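Local coordinates for protein 3-dehydroquinate dehydratase (Clostridium difficile, PDB 4H3D) that catalyses the cis-dehydration of 3-dehydroquinate to 3-dehydroshikimate through an imine formed with an active-site lysine, the third step of the chorismate pathway, at residues Lys36-Leu41 with Tyr70-Tyr75. Residues are numbered along the deposited sequence; the frame is centred on the assembly and turned at random. Where two conformers were deposited one is given.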
# COMPACT_ATOMS: atom_id res chain seq x y z
N LYS B 36 -7.92 30.17 7.12
CA LYS B 36 -7.94 29.30 8.30
C LYS B 36 -7.34 27.94 7.92
O LYS B 36 -6.50 27.39 8.65
CB LYS B 36 -9.37 29.16 8.84
CG LYS B 36 -9.48 28.61 10.26
CD LYS B 36 -9.16 27.13 10.35
CE LYS B 36 -9.31 26.59 11.78
NZ LYS B 36 -10.70 26.79 12.30
N GLU B 37 -7.77 27.40 6.78
CA GLU B 37 -7.22 26.13 6.30
C GLU B 37 -5.72 26.25 6.03
O GLU B 37 -4.95 25.37 6.39
CB GLU B 37 -7.92 25.67 5.01
CG GLU B 37 -9.30 25.07 5.18
CD GLU B 37 -9.97 24.83 3.82
OE1 GLU B 37 -9.98 23.66 3.33
OE2 GLU B 37 -10.42 25.82 3.21
N ALA B 38 -5.31 27.36 5.40
CA ALA B 38 -3.90 27.60 5.08
C ALA B 38 -3.02 27.63 6.34
O ALA B 38 -1.91 27.09 6.34
CB ALA B 38 -3.76 28.90 4.30
N LYS B 39 -3.52 28.24 7.41
CA LYS B 39 -2.77 28.32 8.67
C LYS B 39 -2.59 26.94 9.32
O LYS B 39 -1.61 26.70 10.00
CB LYS B 39 -3.40 29.35 9.61
CG LYS B 39 -3.19 30.78 9.08
CD LYS B 39 -4.12 31.82 9.69
CE LYS B 39 -3.81 32.12 11.13
NZ LYS B 39 -4.70 33.21 11.63
N GLU B 40 -3.53 26.03 9.07
CA GLU B 40 -3.40 24.66 9.56
C GLU B 40 -2.35 23.86 8.75
O GLU B 40 -1.85 22.83 9.21
CB GLU B 40 -4.75 23.93 9.49
CG GLU B 40 -5.82 24.49 10.41
CD GLU B 40 -5.51 24.28 11.88
OE1 GLU B 40 -6.00 25.08 12.70
OE2 GLU B 40 -4.78 23.32 12.21
N LEU B 41 -2.02 24.33 7.54
CA LEU B 41 -1.09 23.60 6.67
C LEU B 41 0.30 24.22 6.54
O LEU B 41 1.22 23.56 6.06
CB LEU B 41 -1.68 23.51 5.25
CG LEU B 41 -3.04 22.85 5.05
CD1 LEU B 41 -3.48 22.98 3.58
CD2 LEU B 41 -3.02 21.40 5.49
N TYR B 70 -3.42 36.66 -2.78
CA TYR B 70 -2.42 37.54 -2.12
C TYR B 70 -2.23 37.14 -0.68
O TYR B 70 -1.10 36.96 -0.23
CB TYR B 70 -2.86 39.02 -2.02
CG TYR B 70 -3.33 39.75 -3.25
CD1 TYR B 70 -2.94 39.37 -4.53
CD2 TYR B 70 -4.09 40.94 -3.10
CE1 TYR B 70 -3.38 40.10 -5.65
CE2 TYR B 70 -4.51 41.67 -4.18
CZ TYR B 70 -4.16 41.26 -5.46
OH TYR B 70 -4.60 42.00 -6.52
N GLU B 71 -3.34 37.06 0.05
CA GLU B 71 -3.29 36.70 1.46
C GLU B 71 -2.75 35.30 1.67
O GLU B 71 -1.89 35.09 2.51
CB GLU B 71 -4.66 36.83 2.10
CG GLU B 71 -5.13 38.24 2.22
CD GLU B 71 -6.24 38.41 3.24
OE1 GLU B 71 -6.32 37.58 4.18
OE2 GLU B 71 -7.02 39.39 3.11
N LEU B 72 -3.28 34.36 0.92
CA LEU B 72 -2.86 32.98 1.01
C LEU B 72 -1.34 32.89 0.82
O LEU B 72 -0.64 32.25 1.62
CB LEU B 72 -3.59 32.17 -0.06
CG LEU B 72 -3.37 30.67 -0.16
CD1 LEU B 72 -3.66 29.98 1.16
CD2 LEU B 72 -4.26 30.10 -1.28
N ARG B 73 -0.83 33.56 -0.21
CA ARG B 73 0.60 33.53 -0.53
C ARG B 73 1.40 33.99 0.68
O ARG B 73 2.42 33.38 1.04
CB ARG B 73 0.93 34.47 -1.68
CG ARG B 73 1.73 33.88 -2.78
CD ARG B 73 2.78 32.86 -2.35
NE ARG B 73 2.85 31.87 -3.42
CZ ARG B 73 3.43 30.68 -3.35
NH1 ARG B 73 4.04 30.26 -2.25
NH2 ARG B 73 3.38 29.91 -4.40
N SER B 74 0.94 35.08 1.31
CA SER B 74 1.64 35.66 2.47
C SER B 74 1.74 34.70 3.65
O SER B 74 2.72 34.73 4.38
CB SER B 74 0.96 36.97 2.93
OG SER B 74 -0.26 36.73 3.61
N TYR B 75 0.72 33.86 3.84
CA TYR B 75 0.71 32.88 4.95
C TYR B 75 1.51 31.59 4.67
O TYR B 75 2.09 31.03 5.59
CB TYR B 75 -0.71 32.47 5.35
CG TYR B 75 -1.43 33.45 6.24
CD1 TYR B 75 -1.17 33.49 7.61
CD2 TYR B 75 -2.38 34.32 5.73
CE1 TYR B 75 -1.84 34.39 8.45
CE2 TYR B 75 -3.06 35.22 6.55
CZ TYR B 75 -2.78 35.25 7.91
OH TYR B 75 -3.44 36.14 8.71
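Leu72 and Tyr75, one helical turn apart on helix 62-76, meet Ala38 and Lys39 of helix 31-41 in two small side-chain contacts, a buried one and one near the surface. The carboxylate of Glu71 forms a salt bridge with Lys31 at the start of helix 31-41. Leu72 comes next. With CG anti to the backbone N (chi1 -178°), the branch ending in CD1 reaches across to the methyl of Ala38. CD1 lies 3.3 Å from Ala38 CB, closer than carbon atoms usually pack. The two helices are evenly spaced here, with 6.8 Å between Ala38 CA and Leu72 CA and again 6.8 Å between Lys39 CA and Tyr75 CA. At Ser74, which was modelled in two conformers, OG in one of them donates to Glu71 O over 2.6 Å, a bond back along its own helix. Tyr75 then directs its ring to the outer side of the contact. The CD1-CE1 side of the ring lies obliquely against the aliphatic part of Lys39: Lys39 CG is 3.7 Å from Tyr75 CD1, and Lys39 CD is equally near Tyr75 CE1. The lysine chain bends at chi3 (70°), with Lys39 CE still 4.0 Å from Tyr75 CE1. Tyr75 also touches Ile35, one turn before Lys39 on helix 31-41. These are neighbouring outer helices of the TIM barrel, following the adjacent parallel strands 21-26 and 48-52; on the barrel side, Leu72 packs against Ile26 of the first and lies close to the substrate-binding Trp51 of the second.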